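Local coordinates for protein SCO1, mitochondrial (Saccharomyces cerevisiae, PDB 2B7K) that is required for cytochrome c oxidase subunits 1 and 2 to accumulate, and is thought to carry mitochondrial copper or insert it into that enzyme's active site, at residues Asp59-Leu64 / Ser101-Ser106; Ile45-Phe50 / Asp55-Glu60; Pro23-Leu26 / Asn32-Thr35; Cys86-Asp91 / Asp115-Ala120. One frame throughout, in Å; residues are numbered along the deposited sequence.

Contact 1 of 4, residues Asp59-Leu64 / Ser101-Ser106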
loop_
_atom_site.group_PDB
_atom_site.type_symbol
_atom_site.label_atom_id
_atom_site.label_comp_id
_atom_site.label_asym_id
_atom_site.label_seq_id
_atom_site.Cartn_x
_atom_site.Cartn_y
_atom_site.Cartn_z
ATOM N N ASP A 59 -11.001 7.213 4.443
ATOM C CA ASP A 59 -11.130 6.494 5.709
ATOM C C ASP A 59 -10.034 5.435 5.868
ATOM O O ASP A 59 -9.502 5.244 6.965
ATOM C CB ASP A 59 -12.500 5.815 5.817
ATOM C CG ASP A 59 -13.644 6.808 5.923
ATOM O OD1 ASP A 59 -13.484 7.845 6.604
ATOM O OD2 ASP A 59 -14.712 6.539 5.340
ATOM N N GLU A 60 -9.706 4.746 4.778
ATOM C CA GLU A 60 -8.671 3.713 4.821
ATOM C C GLU A 60 -7.293 4.325 5.047
ATOM O O GLU A 60 -6.495 3.810 5.829
ATOM C CB GLU A 60 -8.657 2.913 3.516
ATOM C CG GLU A 60 -9.886 2.051 3.286
ATOM C CD GLU A 60 -9.950 0.846 4.208
ATOM O OE1 GLU A 60 -10.130 1.026 5.432
ATOM O OE2 GLU A 60 -9.816 -0.290 3.702
ATOM N N LEU A 61 -7.001 5.411 4.343
ATOM C CA LEU A 61 -5.714 6.075 4.489
ATOM C C LEU A 61 -5.578 6.648 5.898
ATOM O O LEU A 61 -4.482 6.686 6.453
ATOM C CB LEU A 61 -5.560 7.178 3.436
ATOM C CG LEU A 61 -5.390 6.666 1.999
ATOM C CD1 LEU A 61 -5.441 7.837 1.040
ATOM C CD2 LEU A 61 -4.065 5.920 1.860
ATOM N N ASP A 62 -6.689 7.089 6.481
ATOM C CA ASP A 62 -6.648 7.621 7.841
ATOM C C ASP A 62 -6.279 6.482 8.785
ATOM O O ASP A 62 -5.418 6.640 9.649
ATOM C CB ASP A 62 -8.006 8.199 8.247
ATOM C CG ASP A 62 -8.168 9.655 7.846
ATOM O OD1 ASP A 62 -9.286 10.194 8.000
ATOM O OD2 ASP A 62 -7.178 10.264 7.384
ATOM N N LYS A 63 -6.924 5.332 8.604
ATOM C CA LYS A 63 -6.653 4.172 9.443
ATOM C C LYS A 63 -5.188 3.767 9.313
ATOM O O LYS A 63 -4.537 3.441 10.310
ATOM C CB LYS A 63 -7.561 2.996 9.054
ATOM C CG LYS A 63 -7.403 1.769 9.957
ATOM C CD LYS A 63 -8.412 0.665 9.627
ATOM C CE LYS A 63 -8.234 0.126 8.209
ATOM N NZ LYS A 63 -9.216 -0.961 7.895
ATOM N N LEU A 64 -4.672 3.788 8.084
ATOM C CA LEU A 64 -3.279 3.423 7.837
ATOM C C LEU A 64 -2.328 4.348 8.608
ATOM O O LEU A 64 -1.320 3.901 9.154
ATOM C CB LEU A 64 -2.969 3.479 6.333
ATOM C CG LEU A 64 -1.517 3.210 5.912
ATOM C CD1 LEU A 64 -1.116 1.801 6.343
ATOM C CD2 LEU A 64 -1.367 3.373 4.398
ATOM N N SER A 101 -1.071 14.908 0.903
ATOM C CA SER A 101 -0.596 15.908 1.851
ATOM C C SER A 101 -1.500 15.944 3.085
ATOM O O SER A 101 -1.110 16.460 4.136
ATOM C CB SER A 101 -0.539 17.298 1.190
ATOM O OG SER A 101 -1.834 17.764 0.855
ATOM N N ASP A 102 -2.700 15.386 2.956
ATOM C CA ASP A 102 -3.648 15.350 4.064
ATOM C C ASP A 102 -3.549 14.062 4.878
ATOM O O ASP A 102 -4.342 13.838 5.792
ATOM C CB ASP A 102 -5.073 15.525 3.538
ATOM C CG ASP A 102 -5.352 16.950 3.089
ATOM O OD1 ASP A 102 -6.295 17.158 2.299
ATOM O OD2 ASP A 102 -4.629 17.865 3.534
ATOM N N PHE A 103 -2.564 13.226 4.559
ATOM C CA PHE A 103 -2.388 11.967 5.274
ATOM C C PHE A 103 -0.963 11.768 5.793
ATOM O O PHE A 103 -0.112 12.651 5.666
ATOM C CB PHE A 103 -2.806 10.801 4.372
ATOM C CG PHE A 103 -4.226 10.898 3.884
ATOM C CD1 PHE A 103 -4.515 11.427 2.631
ATOM C CD2 PHE A 103 -5.281 10.483 4.692
ATOM C CE1 PHE A 103 -5.833 11.543 2.188
ATOM C CE2 PHE A 103 -6.604 10.593 4.261
ATOM C CZ PHE A 103 -6.879 11.125 3.004
ATOM N N HIS A 104 -0.706 10.608 6.387
ATOM C CA HIS A 104 0.610 10.308 6.941
ATOM C C HIS A 104 1.682 10.568 5.882
ATOM O O HIS A 104 1.599 10.064 4.755
ATOM C CB HIS A 104 0.653 8.856 7.432
ATOM C CG HIS A 104 1.777 8.569 8.381
ATOM N ND1 HIS A 104 3.094 8.507 7.983
ATOM C CD2 HIS A 104 1.773 8.307 9.710
ATOM C CE1 HIS A 104 3.855 8.216 9.024
ATOM N NE2 HIS A 104 3.078 8.087 10.084
ATOM N N PRO A 105 2.704 11.362 6.235
ATOM C CA PRO A 105 3.820 11.737 5.357
ATOM C C PRO A 105 4.645 10.591 4.773
ATOM O O PRO A 105 5.318 10.775 3.766
ATOM C CB PRO A 105 4.676 12.643 6.246
ATOM C CG PRO A 105 3.696 13.170 7.265
ATOM C CD PRO A 105 2.880 11.953 7.573
ATOM N N SER A 106 4.611 9.424 5.411
ATOM C CA SER A 106 5.383 8.279 4.932
ATOM C C SER A 106 4.751 7.578 3.735
ATOM O O SER A 106 5.424 6.840 3.010
ATOM C CB SER A 106 5.584 7.259 6.054
ATOM O OG SER A 106 6.518 7.734 7.004
HETATM O O HOH W 1 -2.826 8.778 7.081
HETATM O O HOH W 2 -6.771 13.017 6.647
#
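Leu61 lays its CB over one face of the Phe103 ring, 3.8 Å from the ring centroid and 24° off the normal, a CH-pi contact displaced toward the CD2-CE2 side of the ring. Over the same face, its CD1 reaches the CD1-CE1 side of the ring, 3.9 Å from Phe103 CE1, and the leucine crosses the phenylalanine at about a right angle. At the ring edge stands a carboxylate oxygen: Asp62 OD2 lies near the ring plane, 3.2 Å from Phe103 CE2, where it faces the slightly positive rim of C-H groups. The carboxylate plane is turned 52° from that of the ring. This puts the loop between helix 93-100 and strand 108-111 against helix 56-75 of the thioredoxin-like fold, near the start of the helix that carries Cys57, probably a copper ligand. Phe103 CG is anti to its carbonyl carbon (chi1 -58°), which turns the ring toward the helix, and Tyr99 meets the same ring. An alanine here would remove the ring and is likely to open a gap beside Leu61 CB and CD1. Two waters bridge helix and loop beside the ring, one between backbone atoms and one from carboxylate to carbonyl. One donates to Leu61 O at 2.7 Å and accepts from His104 N. The other donates to Asp62 OD2 and to Asp102 O, the latter at 2.7 Å, tying the carboxylate to the loop.

Contact 2 of 4, residues Ile45-Phe50 / Asp55-Glu60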
loop_
_atom_site.group_PDB
_atom_site.type_symbol
_atom_site.label_atom_id
_atom_site.label_comp_id
_atom_site.label_asym_id
_atom_site.label_seq_id
_atom_site.Cartn_x
_atom_site.Cartn_y
_atom_site.Cartn_z
ATOM N N ILE A 45 3.379 -2.127 2.800
ATOM C CA ILE A 45 1.941 -2.268 2.918
ATOM C C ILE A 45 1.365 -1.439 1.771
ATOM O O ILE A 45 1.607 -0.238 1.661
ATOM C CB ILE A 45 1.434 -1.809 4.311
ATOM C CG1 ILE A 45 -0.063 -2.103 4.417
ATOM C CG2 ILE A 45 1.766 -0.334 4.551
ATOM C CD1 ILE A 45 -0.593 -2.147 5.851
ATOM N N ILE A 46 0.631 -2.113 0.898
ATOM C CA ILE A 46 0.066 -1.490 -0.288
ATOM C C ILE A 46 -1.441 -1.314 -0.252
ATOM O O ILE A 46 -2.176 -2.210 0.160
ATOM C CB ILE A 46 0.420 -2.325 -1.531
ATOM C CG1 ILE A 46 1.939 -2.495 -1.612
ATOM C CG2 ILE A 46 -0.127 -1.662 -2.789
ATOM C CD1 ILE A 46 2.385 -3.492 -2.665
ATOM N N TYR A 47 -1.893 -0.147 -0.691
ATOM C CA TYR A 47 -3.322 0.132 -0.741
ATOM C C TYR A 47 -3.646 0.688 -2.115
ATOM O O TYR A 47 -2.999 1.626 -2.574
ATOM C CB TYR A 47 -3.724 1.156 0.327
ATOM C CG TYR A 47 -5.194 1.526 0.262
ATOM C CD1 TYR A 47 -6.181 0.591 0.575
ATOM C CD2 TYR A 47 -5.597 2.791 -0.161
ATOM C CE1 TYR A 47 -7.539 0.907 0.462
ATOM C CE2 TYR A 47 -6.949 3.120 -0.282
ATOM C CZ TYR A 47 -7.914 2.172 0.029
ATOM O OH TYR A 47 -9.253 2.488 -0.120
ATOM N N PHE A 48 -4.643 0.095 -2.766
ATOM C CA PHE A 48 -5.086 0.533 -4.085
ATOM C C PHE A 48 -6.338 1.399 -3.907
ATOM O O PHE A 48 -7.258 1.020 -3.188
ATOM C CB PHE A 48 -5.445 -0.678 -4.963
ATOM C CG PHE A 48 -4.260 -1.421 -5.500
ATOM C CD1 PHE A 48 -3.783 -1.163 -6.784
ATOM C CD2 PHE A 48 -3.622 -2.386 -4.730
ATOM C CE1 PHE A 48 -2.684 -1.857 -7.298
ATOM C CE2 PHE A 48 -2.519 -3.089 -5.230
ATOM C CZ PHE A 48 -2.049 -2.822 -6.520
ATOM N N GLY A 49 -6.360 2.563 -4.545
ATOM C CA GLY A 49 -7.517 3.444 -4.460
ATOM C C GLY A 49 -7.349 4.568 -5.466
ATOM O O GLY A 49 -6.583 4.425 -6.416
ATOM N N PHE A 50 -8.064 5.673 -5.288
ATOM C CA PHE A 50 -7.917 6.816 -6.192
ATOM C C PHE A 50 -8.306 8.099 -5.470
ATOM O O PHE A 50 -9.139 8.077 -4.566
ATOM C CB PHE A 50 -8.705 6.616 -7.504
ATOM C CG PHE A 50 -10.188 6.420 -7.327
ATOM C CD1 PHE A 50 -11.083 7.400 -7.749
ATOM C CD2 PHE A 50 -10.691 5.243 -6.787
ATOM C CE1 PHE A 50 -12.465 7.207 -7.635
ATOM C CE2 PHE A 50 -12.065 5.039 -6.668
ATOM C CZ PHE A 50 -12.954 6.022 -7.094
ATOM N N ASP A 55 -15.305 8.870 0.650
ATOM C CA ASP A 55 -15.399 8.111 1.895
ATOM C C ASP A 55 -14.424 6.950 2.114
ATOM O O ASP A 55 -13.551 7.026 2.980
ATOM C CB ASP A 55 -16.833 7.598 2.059
ATOM C CG ASP A 55 -17.860 8.715 1.997
ATOM O OD1 ASP A 55 -19.068 8.407 1.916
ATOM O OD2 ASP A 55 -17.462 9.898 2.033
ATOM N N ILE A 56 -14.578 5.875 1.345
ATOM C CA ILE A 56 -13.730 4.693 1.496
ATOM C C ILE A 56 -12.222 4.955 1.519
ATOM O O ILE A 56 -11.554 4.661 2.518
ATOM C CB ILE A 56 -14.041 3.643 0.398
ATOM C CG1 ILE A 56 -15.426 3.032 0.633
ATOM C CG2 ILE A 56 -12.995 2.538 0.416
ATOM C CD1 ILE A 56 -16.576 4.021 0.562
ATOM N N CYS A 57 -11.708 5.456 0.548
ATOM C CA CYS A 57 -10.262 5.617 0.449
ATOM C C CYS A 57 -9.748 6.589 1.505
ATOM O O CYS A 57 -8.710 6.297 2.164
ATOM C CB CYS A 57 -9.878 6.116 -0.946
ATOM S SG CYS A 57 -10.236 4.950 -2.281
ATOM N N PRO A 58 -10.349 7.792 1.738
ATOM C CA PRO A 58 -9.895 8.664 2.829
ATOM C C PRO A 58 -9.929 7.962 4.186
ATOM O O PRO A 58 -9.002 8.098 4.986
ATOM C CB PRO A 58 -10.874 9.833 2.764
ATOM C CG PRO A 58 -11.210 9.902 1.305
ATOM C CD PRO A 58 -11.412 8.449 0.955
ATOM N N ASP A 59 -11.001 7.213 4.443
ATOM C CA ASP A 59 -11.130 6.494 5.709
ATOM C C ASP A 59 -10.034 5.435 5.868
ATOM O O ASP A 59 -9.502 5.244 6.965
ATOM C CB ASP A 59 -12.500 5.815 5.817
ATOM C CG ASP A 59 -13.644 6.808 5.923
ATOM O OD1 ASP A 59 -13.484 7.845 6.604
ATOM O OD2 ASP A 59 -14.712 6.539 5.340
ATOM N N GLU A 60 -9.706 4.746 4.778
ATOM C CA GLU A 60 -8.671 3.713 4.821
ATOM C C GLU A 60 -7.293 4.325 5.047
ATOM O O GLU A 60 -6.495 3.810 5.829
ATOM C CB GLU A 60 -8.657 2.913 3.516
ATOM C CG GLU A 60 -9.886 2.051 3.286
ATOM C CD GLU A 60 -9.950 0.846 4.208
ATOM O OE1 GLU A 60 -10.130 1.026 5.432
ATOM O OE2 GLU A 60 -9.816 -0.290 3.702
#
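Strand 45-49 and helix 56-60 run nearly antiparallel, their directions 160° apart and their axes 9.4 Å from each other, with the backbones drawing closest where Gly49 faces Cys57, 6.0 Å between their CA atoms. Tyr47 spans most of the gap. With its CG anti to the backbone N (chi1 177°), the ring reaches out from the strand and brings its hydroxyl against the first turn of the helix. Tyr47 OH comes 3.3 Å from Cys57 CA and 3.4 Å from Cys57 SG, while Ile56 CG2 touches the same oxygen. The hydroxyl is hydrogen-bonded to Ser145 O, which helps to fix the direction of the ring. Glu60 crosses the tyrosine at about a right angle: its CB lies 3.6 Å from Tyr47 CZ, and the bend at chi2 carries the carboxylate past the ring, the two planes 82° apart. Thus the aliphatic part of the glutamate does the packing. The sulfur of Cys57, one of the probable copper ligands, is 5.4 Å from the Tyr47 centroid at the ring edge and sits obliquely to the Phe50 ring. Gly49 CA lies 3.8 Å from Cys57 SG. These sulfur distances hold for one of two conformers of Cys57, so its position is not unique. The contact joins the first strand and the helix of the beta-alpha-beta unit formed by strand 44-49, helix 56-75 and strand 80-85. Tyr47 is hydrogen-bonded through its backbone to Leu82 and Ile84 of strand 80-85, and its ring meets Phe148 of strand 148-151.

Contact 3 of 4, residues Pro23-Leu26 / Asn32-Thr35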
loop_
_atom_site.group_PDB
_atom_site.type_symbol
_atom_site.label_atom_id
_atom_site.label_comp_id
_atom_site.label_asym_id
_atom_site.label_seq_id
_atom_site.Cartn_x
_atom_site.Cartn_y
_atom_site.Cartn_z
ATOM N N PRO A 23 5.876 -8.802 -10.925
ATOM C CA PRO A 23 6.534 -7.643 -11.525
ATOM C C PRO A 23 5.598 -6.524 -11.966
ATOM O O PRO A 23 4.530 -6.769 -12.524
ATOM C CB PRO A 23 7.301 -8.250 -12.699
ATOM C CG PRO A 23 6.470 -9.445 -13.066
ATOM C CD PRO A 23 6.125 -10.018 -11.718
ATOM N N PHE A 24 6.005 -5.293 -11.676
ATOM C CA PHE A 24 5.253 -4.112 -12.075
ATOM C C PHE A 24 6.253 -2.981 -12.220
ATOM O O PHE A 24 7.346 -3.036 -11.653
ATOM C CB PHE A 24 4.137 -3.770 -11.066
ATOM C CG PHE A 24 4.621 -3.361 -9.703
ATOM C CD1 PHE A 24 5.074 -2.065 -9.464
ATOM C CD2 PHE A 24 4.574 -4.259 -8.641
ATOM C CE1 PHE A 24 5.464 -1.668 -8.186
ATOM C CE2 PHE A 24 4.964 -3.872 -7.356
ATOM C CZ PHE A 24 5.408 -2.575 -7.129
ATOM N N HIS A 25 5.878 -1.964 -12.986
ATOM C CA HIS A 25 6.759 -0.831 -13.262
ATOM C C HIS A 25 5.932 0.447 -13.194
ATOM O O HIS A 25 5.087 0.684 -14.051
ATOM C CB HIS A 25 7.343 -0.992 -14.669
ATOM C CG HIS A 25 8.481 -0.069 -14.969
ATOM N ND1 HIS A 25 9.793 -0.394 -14.700
ATOM C CD2 HIS A 25 8.505 1.170 -15.515
ATOM C CE1 HIS A 25 10.576 0.605 -15.070
ATOM N NE2 HIS A 25 9.819 1.566 -15.567
ATOM N N LEU A 26 6.173 1.269 -12.174
ATOM C CA LEU A 26 5.425 2.517 -12.008
ATOM C C LEU A 26 6.393 3.651 -11.710
ATOM O O LEU A 26 7.598 3.510 -11.895
ATOM C CB LEU A 26 4.433 2.378 -10.838
ATOM C CG LEU A 26 3.403 1.244 -10.953
ATOM C CD1 LEU A 26 2.778 0.956 -9.594
ATOM C CD2 LEU A 26 2.333 1.628 -11.974
ATOM N N ASN A 32 10.261 9.284 -9.547
ATOM C CA ASN A 32 11.244 8.206 -9.513
ATOM C C ASN A 32 10.641 6.866 -9.905
ATOM O O ASN A 32 9.491 6.569 -9.584
ATOM C CB ASN A 32 11.854 8.062 -8.114
ATOM C CG ASN A 32 12.430 9.357 -7.590
ATOM O OD1 ASN A 32 13.246 10.000 -8.247
ATOM N ND2 ASN A 32 12.009 9.743 -6.393
ATOM N N GLU A 33 11.428 6.050 -10.593
ATOM C CA GLU A 33 10.965 4.731 -10.996
ATOM C C GLU A 33 10.725 3.892 -9.743
ATOM O O GLU A 33 11.469 3.993 -8.766
ATOM C CB GLU A 33 12.018 4.050 -11.873
ATOM C CG GLU A 33 11.644 2.644 -12.323
ATOM C CD GLU A 33 12.801 1.918 -12.989
ATOM O OE1 GLU A 33 13.395 2.481 -13.931
ATOM O OE2 GLU A 33 13.115 0.782 -12.574
ATOM N N PHE A 34 9.676 3.077 -9.766
ATOM C CA PHE A 34 9.365 2.205 -8.640
ATOM C C PHE A 34 8.829 0.901 -9.225
ATOM O O PHE A 34 7.787 0.895 -9.880
ATOM C CB PHE A 34 8.306 2.847 -7.739
ATOM C CG PHE A 34 8.202 2.207 -6.380
ATOM C CD1 PHE A 34 8.768 2.819 -5.265
ATOM C CD2 PHE A 34 7.574 0.977 -6.223
ATOM C CE1 PHE A 34 8.714 2.210 -4.006
ATOM C CE2 PHE A 34 7.514 0.357 -4.967
ATOM C CZ PHE A 34 8.089 0.980 -3.859
ATOM N N THR A 35 9.548 -0.192 -9.005
ATOM C CA THR A 35 9.129 -1.490 -9.525
ATOM C C THR A 35 9.022 -2.468 -8.370
ATOM O O THR A 35 9.236 -2.089 -7.218
ATOM C CB THR A 35 10.145 -2.041 -10.545
ATOM O OG1 THR A 35 11.356 -2.391 -9.870
ATOM C CG2 THR A 35 10.451 -0.994 -11.610
#
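Leu26 and Phe34 form the hydrogen-bonded pair of a beta hairpin, strands 25-28 and 33-35, at the border of the central mixed sheet. Leu26 N donates to Phe34 O at 2.8 Å, and Phe34 N returns a bond to Leu26 O at 3.0 Å. Next along the strands, His25 and Thr35 make the non-hydrogen-bonded pair; their side chains lie side by side, with Thr35 CG2 3.2 Å from His25 ND1. Glu33 crosses the histidine at about a right angle, its CD 3.3 Å from His25 CE1. Phe24 bends inward with its CG between the backbone N and the carbonyl carbon (chi1 65°), bringing one ring face over Thr35 C and CE1 to the in-plane edge of Phe34, 3.9 Å from Phe34 CD2. An alanine in its place would probably leave the Phe34 edge and Thr35 backbone without this cover. Farther out, Leu39 and Tyr124 touch the Phe24 ring, and Glu36 OE1 holds Phe24 N. Leu108 and Leu110 of strand 108-111, the neighbour of strand 25-28, touch Phe34. Thr35 CA directs a CA-H...O contact at Phe24 O, 3.2 Å away, with an angle of 122° at the hydrogen.

Contact 4 of 4, residues Cys86-Asp91 / Asp115-Ala120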
loop_
_atom_site.group_PDB
_atom_site.type_symbol
_atom_site.label_atom_id
_atom_site.label_comp_id
_atom_site.label_asym_id
_atom_site.label_seq_id
_atom_site.Cartn_x
_atom_site.Cartn_y
_atom_site.Cartn_z
ATOM N N CYS A 86 -5.695 3.633 -9.021
ATOM C CA CYS A 86 -6.370 2.834 -10.036
ATOM C C CYS A 86 -7.008 3.723 -11.097
ATOM O O CYS A 86 -7.753 3.272 -11.925
ATOM C CB CYS A 86 -7.440 1.948 -9.390
ATOM S SG CYS A 86 -6.790 0.691 -8.266
ATOM N N ASP A 87 -6.686 4.996 -11.011
ATOM C CA ASP A 87 -7.250 5.988 -11.930
ATOM C C ASP A 87 -6.113 6.823 -12.535
ATOM O O ASP A 87 -5.950 8.001 -12.225
ATOM C CB ASP A 87 -8.248 6.887 -11.191
ATOM C CG ASP A 87 -8.883 7.937 -12.100
ATOM O OD1 ASP A 87 -8.795 7.789 -13.336
ATOM O OD2 ASP A 87 -9.475 8.907 -11.577
ATOM N N PRO A 88 -5.312 6.206 -13.412
ATOM C CA PRO A 88 -4.180 6.858 -14.075
ATOM C C PRO A 88 -4.553 8.070 -14.926
ATOM O O PRO A 88 -3.697 8.896 -15.241
ATOM C CB PRO A 88 -3.575 5.727 -14.904
ATOM C CG PRO A 88 -4.763 4.886 -15.232
ATOM C CD PRO A 88 -5.476 4.829 -13.907
ATOM N N ALA A 89 -5.827 8.178 -15.290
ATOM C CA ALA A 89 -6.287 9.294 -16.112
ATOM C C ALA A 89 -6.214 10.628 -15.382
ATOM O O ALA A 89 -5.836 11.646 -15.970
ATOM C CB ALA A 89 -7.711 9.039 -16.589
ATOM N N ARG A 90 -6.550 10.618 -14.094
ATOM C CA ARG A 90 -6.557 11.834 -13.290
ATOM C C ARG A 90 -5.482 11.921 -12.209
ATOM O O ARG A 90 -5.044 13.015 -11.863
ATOM C CB ARG A 90 -7.927 12.005 -12.619
ATOM C CG ARG A 90 -9.071 12.263 -13.586
ATOM C CD ARG A 90 -10.405 12.445 -12.857
ATOM N NE ARG A 90 -10.858 11.208 -12.223
ATOM C CZ ARG A 90 -11.990 11.084 -11.532
ATOM N NH1 ARG A 90 -12.314 9.917 -10.992
ATOM N NH2 ARG A 90 -12.800 12.123 -11.380
ATOM N N ASP A 91 -5.069 10.780 -11.674
ATOM C CA ASP A 91 -4.081 10.767 -10.597
ATOM C C ASP A 91 -2.627 10.832 -11.036
ATOM O O ASP A 91 -1.888 9.847 -10.971
ATOM C CB ASP A 91 -4.310 9.548 -9.701
ATOM C CG ASP A 91 -5.535 9.704 -8.812
ATOM O OD1 ASP A 91 -6.241 10.728 -8.937
ATOM O OD2 ASP A 91 -5.788 8.809 -7.987
ATOM N N ASP A 115 -1.356 1.406 -19.104
ATOM C CA ASP A 115 -0.808 0.059 -19.204
ATOM C C ASP A 115 -0.060 -0.393 -17.954
ATOM O O ASP A 115 -0.228 -1.526 -17.494
ATOM C CB ASP A 115 0.108 -0.052 -20.426
ATOM C CG ASP A 115 -0.668 -0.119 -21.730
ATOM O OD1 ASP A 115 -0.033 -0.161 -22.805
ATOM O OD2 ASP A 115 -1.918 -0.133 -21.681
ATOM N N GLU A 116 0.771 0.484 -17.404
ATOM C CA GLU A 116 1.527 0.145 -16.205
ATOM C C GLU A 116 0.598 -0.062 -15.006
ATOM O O GLU A 116 0.773 -1.005 -14.232
ATOM C CB GLU A 116 2.542 1.248 -15.878
ATOM C CG GLU A 116 3.602 1.462 -16.957
ATOM C CD GLU A 116 4.522 2.631 -16.643
ATOM O OE1 GLU A 116 4.019 3.661 -16.146
ATOM O OE2 GLU A 116 5.745 2.527 -16.906
ATOM N N VAL A 117 -0.379 0.825 -14.855
ATOM C CA VAL A 117 -1.315 0.729 -13.739
ATOM C C VAL A 117 -2.203 -0.505 -13.879
ATOM O O VAL A 117 -2.439 -1.230 -12.908
ATOM C CB VAL A 117 -2.196 1.999 -13.644
ATOM C CG1 VAL A 117 -3.266 1.819 -12.582
ATOM C CG2 VAL A 117 -1.330 3.205 -13.311
ATOM N N LYS A 118 -2.688 -0.740 -15.095
ATOM C CA LYS A 118 -3.541 -1.890 -15.375
ATOM C C LYS A 118 -2.817 -3.177 -14.986
ATOM O O LYS A 118 -3.411 -4.088 -14.408
ATOM C CB LYS A 118 -3.902 -1.924 -16.867
ATOM C CG LYS A 118 -4.699 -3.151 -17.299
ATOM C CD LYS A 118 -4.925 -3.174 -18.807
ATOM C CE LYS A 118 -5.724 -1.967 -19.275
ATOM N NZ LYS A 118 -5.966 -1.987 -20.751
ATOM N N ASN A 119 -1.530 -3.252 -15.304
ATOM C CA ASN A 119 -0.748 -4.435 -14.967
ATOM C C ASN A 119 -0.617 -4.598 -13.453
ATOM O O ASN A 119 -0.791 -5.694 -12.920
ATOM C CB ASN A 119 0.648 -4.354 -15.583
ATOM C CG ASN A 119 1.551 -5.472 -15.106
ATOM O OD1 ASN A 119 1.300 -6.648 -15.374
ATOM N ND2 ASN A 119 2.601 -5.114 -14.380
ATOM N N ALA A 120 -0.303 -3.510 -12.760
ATOM C CA ALA A 120 -0.151 -3.581 -11.311
ATOM C C ALA A 120 -1.449 -4.066 -10.668
ATOM O O ALA A 120 -1.439 -4.924 -9.782
ATOM C CB ALA A 120 0.241 -2.211 -10.756
#
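Asp87 O accepts from two backbone donors, Asp91 N at 3.0 Å and Arg90 N at 3.3 Å, so the loop after strand 80-85 folds back on itself and presents Pro88 to helix 114-123. The aspartate side chain also bonds within the loop: Arg90 NE donates to Asp87 OD2 at 2.8 Å on the syn lone pair, and the carboxylate meets the guanidinium at its edge, in plane. A weak bond from Arg90 NH1 to that oxygen completes a salt bridge between these two residues of the loop. Across the contact the touching is wholly apolar. Val117 divides its two methyls over the loop: CG2 lies 3.7 Å from Pro88 CB, and CG1 lies 4.0 Å from Pro88 CD and 4.1 Å from Cys86 CA. The branch CG1 is anti to the valine's backbone N (chi1 174°), the rotation that sets both methyls toward the loop. The proline ring crosses the valine obliquely; its CB meets one methyl and its CD the other. The Cys86 side chain points away from Val117 and touches Cys121 of the same helix. In this thioredoxin-like domain the contact joins the loop leading from strand 80-85 into helix 93-100 to the side of helix 114-123. Phe114 at the start of that helix packs on Pro88 and Ala89, Cys86 pairs through its backbone with Gly49 of strand 44-49, and Glu116 lies against strand 25-28.

Overall arrangement
All four contacts belong to one thioredoxin-like domain. Along the chain contact 3 closes first, then contact 2 opens; contact 1 begins where contact 2 ends, and its segments alternate with those of contact 4. Contacts 1 and 2 share Asp59 and Glu60 on helix 56-75, their centres 9 Å apart. Contacts 3 and 4, 12 Å apart between centres, meet where the hairpin's first strand and the residues before it lie against helix 114-123, Pro23 O hydrogen-bonded to Asn119 ND2. Contact 2 also touches contact 4, by Gly49 O to Cys86 N, whereas contacts 1 and 3 stand 22 Å apart between centres. Contact 2 thus links the helix carrying Cys57, probably copper-binding, to the sheet.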